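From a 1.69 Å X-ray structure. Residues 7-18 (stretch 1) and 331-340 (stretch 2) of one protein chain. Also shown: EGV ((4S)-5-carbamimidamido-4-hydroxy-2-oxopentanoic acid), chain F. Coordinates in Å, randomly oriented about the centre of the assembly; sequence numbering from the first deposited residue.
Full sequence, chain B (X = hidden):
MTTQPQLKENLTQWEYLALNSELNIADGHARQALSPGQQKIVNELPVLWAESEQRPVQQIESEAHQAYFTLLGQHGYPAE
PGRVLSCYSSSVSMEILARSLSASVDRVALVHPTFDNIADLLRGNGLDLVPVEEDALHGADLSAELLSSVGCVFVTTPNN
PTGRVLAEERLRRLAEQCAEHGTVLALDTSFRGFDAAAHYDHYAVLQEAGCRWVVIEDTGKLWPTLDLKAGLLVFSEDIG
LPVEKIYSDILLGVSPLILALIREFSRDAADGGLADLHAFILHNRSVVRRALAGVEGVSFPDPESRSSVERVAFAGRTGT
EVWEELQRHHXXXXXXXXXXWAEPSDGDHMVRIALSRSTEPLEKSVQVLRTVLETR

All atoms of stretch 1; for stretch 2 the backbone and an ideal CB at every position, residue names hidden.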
# COMPACT_ATOMS: atom_id res chain seq x y z
N LEU B 7 -3.00 16.79 19.42
CA LEU B 7 -2.48 17.07 18.09
C LEU B 7 -2.07 15.78 17.37
O LEU B 7 -1.83 15.79 16.16
CB LEU B 7 -1.29 18.03 18.17
CG LEU B 7 -1.59 19.45 18.69
CD1 LEU B 7 -0.34 20.33 18.63
CD2 LEU B 7 -2.75 20.09 17.92
N LYS B 8 -1.99 14.68 18.11
CA LYS B 8 -1.72 13.36 17.53
C LYS B 8 -3.08 12.69 17.34
O LYS B 8 -3.68 12.18 18.29
CB LYS B 8 -0.79 12.54 18.42
CG LYS B 8 0.69 12.76 18.12
CD LYS B 8 1.18 14.16 18.49
CE LYS B 8 1.46 14.30 19.98
NZ LYS B 8 2.20 15.56 20.32
N GLU B 9 -3.55 12.69 16.09
CA GLU B 9 -4.93 12.32 15.79
C GLU B 9 -5.19 10.82 15.91
O GLU B 9 -6.36 10.41 15.92
CB GLU B 9 -5.29 12.78 14.38
CG GLU B 9 -5.44 14.29 14.24
CD GLU B 9 -5.60 14.72 12.79
OE1 GLU B 9 -6.57 15.46 12.50
OE2 GLU B 9 -4.76 14.32 11.95
N ASN B 10 -4.15 10.00 15.98
CA ASN B 10 -4.30 8.55 16.03
C ASN B 10 -2.97 7.97 16.48
O ASN B 10 -1.98 8.69 16.62
CB ASN B 10 -4.76 7.99 14.66
CG ASN B 10 -3.78 8.30 13.53
OD1 ASN B 10 -2.58 8.36 13.74
ND2 ASN B 10 -4.31 8.51 12.32
N LEU B 11 -2.96 6.65 16.73
CA LEU B 11 -1.75 6.02 17.29
C LEU B 11 -0.58 6.10 16.31
O LEU B 11 0.58 6.25 16.72
CB LEU B 11 -2.03 4.55 17.68
CG LEU B 11 -3.06 4.41 18.80
CD1 LEU B 11 -3.51 2.98 18.90
CD2 LEU B 11 -2.48 4.90 20.11
N THR B 12 -0.85 5.99 15.01
CA THR B 12 0.22 6.06 14.02
C THR B 12 0.95 7.40 14.09
O THR B 12 2.17 7.46 13.93
CB THR B 12 -0.36 5.81 12.62
OG1 THR B 12 -0.94 4.49 12.61
CG2 THR B 12 0.71 5.91 11.51
N GLN B 13 0.22 8.49 14.36
CA GLN B 13 0.87 9.79 14.47
C GLN B 13 1.74 9.88 15.72
O GLN B 13 2.77 10.57 15.70
CB GLN B 13 -0.18 10.90 14.41
CG GLN B 13 -0.86 10.95 13.03
CD GLN B 13 -1.81 12.10 12.89
OE1 GLN B 13 -1.82 12.99 13.73
NE2 GLN B 13 -2.61 12.11 11.82
N TRP B 14 1.38 9.18 16.80
CA TRP B 14 2.31 9.02 17.92
C TRP B 14 3.53 8.21 17.50
O TRP B 14 4.65 8.46 17.98
CB TRP B 14 1.64 8.31 19.09
CG TRP B 14 0.68 9.14 19.85
CD1 TRP B 14 -0.69 9.10 19.77
CD2 TRP B 14 0.99 10.12 20.84
NE1 TRP B 14 -1.24 10.01 20.64
CE2 TRP B 14 -0.23 10.65 21.31
CE3 TRP B 14 2.19 10.61 21.38
CZ2 TRP B 14 -0.29 11.64 22.29
CZ3 TRP B 14 2.13 11.60 22.35
CH2 TRP B 14 0.90 12.10 22.79
N GLU B 15 3.34 7.23 16.61
CA GLU B 15 4.46 6.40 16.19
C GLU B 15 5.43 7.15 15.27
O GLU B 15 6.61 6.83 15.26
CB GLU B 15 3.95 5.12 15.53
CG GLU B 15 3.16 4.24 16.51
CD GLU B 15 2.55 2.98 15.89
OE1 GLU B 15 2.49 2.86 14.65
OE2 GLU B 15 2.14 2.09 16.65
N TYR B 16 4.96 8.14 14.49
CA TYR B 16 5.88 8.91 13.65
C TYR B 16 6.98 9.55 14.49
O TYR B 16 8.12 9.69 14.04
CB TYR B 16 5.14 10.02 12.89
CG TYR B 16 4.18 9.53 11.83
CD1 TYR B 16 4.50 8.43 11.05
CD2 TYR B 16 2.96 10.16 11.60
CE1 TYR B 16 3.64 7.96 10.07
CE2 TYR B 16 2.08 9.69 10.62
CZ TYR B 16 2.42 8.59 9.86
OH TYR B 16 1.57 8.09 8.89
N LEU B 17 6.63 9.97 15.71
CA LEU B 17 7.56 10.72 16.55
C LEU B 17 8.75 9.88 16.97
O LEU B 17 9.80 10.43 17.33
CB LEU B 17 6.83 11.23 17.80
CG LEU B 17 5.62 12.15 17.58
CD1 LEU B 17 4.88 12.33 18.89
CD2 LEU B 17 6.06 13.49 17.02
N ALA B 18 8.61 8.55 16.92
CA ALA B 18 9.62 7.62 17.40
C ALA B 18 10.50 7.03 16.30
O ALA B 18 11.56 6.49 16.61
CB ALA B 18 8.95 6.45 18.14
N UNK B 331 13.12 8.53 24.98
CA UNK B 331 12.46 7.22 24.90
C UNK B 331 11.04 7.46 24.41
O UNK B 331 10.35 8.35 24.92
CB UNK B 331 12.47 6.49 26.25
N UNK B 332 10.62 6.68 23.42
CA UNK B 332 9.31 6.86 22.79
C UNK B 332 8.46 5.61 22.93
O UNK B 332 8.69 4.61 22.25
CB UNK B 332 9.47 7.22 21.31
N UNK B 333 7.41 5.70 23.77
CA UNK B 333 6.42 4.66 23.90
C UNK B 333 5.11 5.14 23.26
O UNK B 333 5.11 6.10 22.47
CB UNK B 333 6.22 4.28 25.37
N UNK B 334 4.01 4.47 23.56
CA UNK B 334 2.74 4.80 22.94
C UNK B 334 1.65 4.93 24.01
O UNK B 334 1.39 3.97 24.75
CB UNK B 334 2.36 3.74 21.90
N UNK B 335 1.00 6.09 24.14
CA UNK B 335 -0.16 6.15 25.04
C UNK B 335 -1.28 5.28 24.53
O UNK B 335 -1.49 5.12 23.33
CB UNK B 335 -0.65 7.59 25.20
N UNK B 336 -2.04 4.73 25.46
CA UNK B 336 -3.01 3.72 25.08
C UNK B 336 -4.39 4.26 24.73
O UNK B 336 -5.22 3.48 24.26
CB UNK B 336 -3.15 2.71 26.22
N UNK B 337 -4.68 5.54 25.01
CA UNK B 337 -6.03 6.07 24.82
C UNK B 337 -6.63 5.62 23.51
O UNK B 337 -7.79 5.18 23.46
CB UNK B 337 -6.02 7.60 24.88
N UNK B 338 -5.88 5.75 22.43
CA UNK B 338 -6.53 5.64 21.13
C UNK B 338 -6.81 4.20 20.68
O UNK B 338 -7.54 4.04 19.70
CB UNK B 338 -5.66 6.33 20.08
N UNK B 339 -6.28 3.18 21.36
CA UNK B 339 -6.78 1.83 21.14
C UNK B 339 -8.22 1.68 21.61
O UNK B 339 -8.94 0.79 21.14
CB UNK B 339 -5.89 0.81 21.86
N UNK B 340 -8.65 2.54 22.53
CA UNK B 340 -10.02 2.49 23.04
C UNK B 340 -10.84 3.46 22.20
O UNK B 340 -11.24 4.55 22.62
CB UNK B 340 -10.09 2.84 24.53
C10 EGV F . 1.26 -1.13 15.87
C02 EGV F . 1.20 1.20 11.39
C03 EGV F . -0.91 2.01 10.32
C06 EGV F . 0.87 -0.07 12.14
C07 EGV F . 0.97 0.24 13.65
C09 EGV F . 0.51 -0.92 14.56
N01 EGV F . 0.08 2.13 11.34
N04 EGV F . -1.99 2.93 10.26
N05 EGV F . -0.83 1.03 9.44
O08 EGV F . 1.77 -1.05 11.81
O11 EGV F . 1.00 -2.14 16.49
O12 EGV F . 2.11 -0.32 16.28
O13 EGV F . -0.42 -1.66 14.27

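At position 331 the ideal CB finds nothing of stretch 1 within 5.5 Å, and the extended backbone (phi/psi -106/132) suits a beta-branched residue among many others. The residue is Val331, which makes no contact here.

Position 332 is more demanding. Its CA-to-CB bond points toward stretch 1, and the ideal CB lies only 3.3 Å from Ala18 CB, so the side chain must turn past that methyl. Leu17 offers a carbonyl and an aliphatic flank, which a leucine, a methionine or an aromatic could cover. Phe332 does so with chi1 in m: its CB packs 3.3 Å from Ala18 CB, and Leu17 O sits over one ring face, 3.6 Å from Phe332 CE1.

At position 333 CB points away, so stretch 1 hardly restricts the choice. Ala333 contributes chiefly its backbone: the oxygen of water 1 donates to Trp14 O at 2.7 Å. The same water oxygen donates to Ala333 O at 3.0 Å, linking the two stretches.

Position 334 points sideways, but its CB lies 5.3 to 5.5 Å from Leu11 CD2, Trp14 CB and Glu15 CG. A medium-sized apolar chain that bends inward would fill this gap. Leu334 (chi1 t, chi2 p) does: its CD1 reaches 3.3 Å from Trp14 CB, and its CG lies 4.0 Å from Leu11 CD2.

Position 335 points toward the Trp14 indole, the ideal CB of 335 lying 5.0 Å from Trp14 CE2. A flat, apolar side chain would suit, and phi of -65° also permits proline. Pro335 lays its ring over one indole face; its CG stands 3.8 Å from the centroid of the six-membered ring of Trp14, a CH-pi contact only 5° off the normal.

Positions 336 and 337 have nothing of stretch 1 near their CB atoms, leaving the choice open. They hold Cys336, directed away, and Arg337, directed sideways; neither touches stretch 1.

Position 338 points toward stretch 1, its CB 3.5 Å from Leu11 CG. Beyond that tight spot lie the carbonyl of Lys8, an acceptor, and the Trp14 NE1 donor. A side chain with both polar characters, such as an amide, is attractive. Gln338 NE2 donates to Lys8 O at 2.9 Å (159°), while Gln338 OE1 lies at the indole edge, 3.0 Å from Trp14 NE1.

At position 339 CB points sideways, 4.4 Å from Leu11 CD1, so a broad apolar group could receive that methyl. Phe339 presents a ring face to it: Leu11 CD1 is 3.2 Å from the Phe339 ring centroid, 6° off the normal, a CH-pi contact.

Position 340 is out of reach and unconstrained by stretch 1; it is His340.

Stretch 2 (331-340) VFALPCRQFH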
# COMPACT_ATOMS: atom_id res chain seq x y z
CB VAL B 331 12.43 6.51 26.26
CG1 VAL B 331 11.54 5.28 26.22
CG2 VAL B 331 13.87 6.14 26.67
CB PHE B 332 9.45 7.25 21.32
CG PHE B 332 10.05 8.60 21.13
CD1 PHE B 332 9.24 9.73 21.09
CD2 PHE B 332 11.42 8.76 21.01
CE1 PHE B 332 9.79 10.99 20.92
CE2 PHE B 332 11.97 10.02 20.85
CZ PHE B 332 11.15 11.13 20.81
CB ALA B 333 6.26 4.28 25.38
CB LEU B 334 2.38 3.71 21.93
CG LEU B 334 1.38 3.98 20.83
CD1 LEU B 334 1.87 5.13 20.00
CD2 LEU B 334 1.24 2.70 20.00
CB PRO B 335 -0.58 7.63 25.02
CG PRO B 335 0.58 8.37 24.36
CD PRO B 335 1.24 7.38 23.46
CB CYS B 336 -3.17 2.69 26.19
SG CYS B 336 -1.94 1.42 26.03
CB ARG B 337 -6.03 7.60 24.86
CG ARG B 337 -6.05 8.22 26.23
CD ARG B 337 -6.01 9.75 26.12
NE ARG B 337 -7.17 10.32 25.41
CZ ARG B 337 -8.32 10.67 25.97
NH1 ARG B 337 -8.53 10.50 27.27
NH2 ARG B 337 -9.29 11.19 25.23
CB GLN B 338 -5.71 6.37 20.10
CG GLN B 338 -6.05 7.87 20.14
CD GLN B 338 -4.91 8.76 19.74
OE1 GLN B 338 -3.74 8.48 20.02
NE2 GLN B 338 -5.24 9.85 19.06
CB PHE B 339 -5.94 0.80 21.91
CG PHE B 339 -4.52 0.69 21.44
CD1 PHE B 339 -4.19 -0.07 20.34
CD2 PHE B 339 -3.51 1.32 22.15
CE1 PHE B 339 -2.88 -0.18 19.92
CE2 PHE B 339 -2.20 1.22 21.74
CZ PHE B 339 -1.88 0.47 20.62
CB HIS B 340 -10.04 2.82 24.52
CG HIS B 340 -9.21 1.87 25.32
ND1 HIS B 340 -9.75 0.77 25.96
CD2 HIS B 340 -7.88 1.81 25.52
CE1 HIS B 340 -8.78 0.11 26.57
NE2 HIS B 340 -7.63 0.70 26.30
O HOH W 1 5.98 7.83 20.24
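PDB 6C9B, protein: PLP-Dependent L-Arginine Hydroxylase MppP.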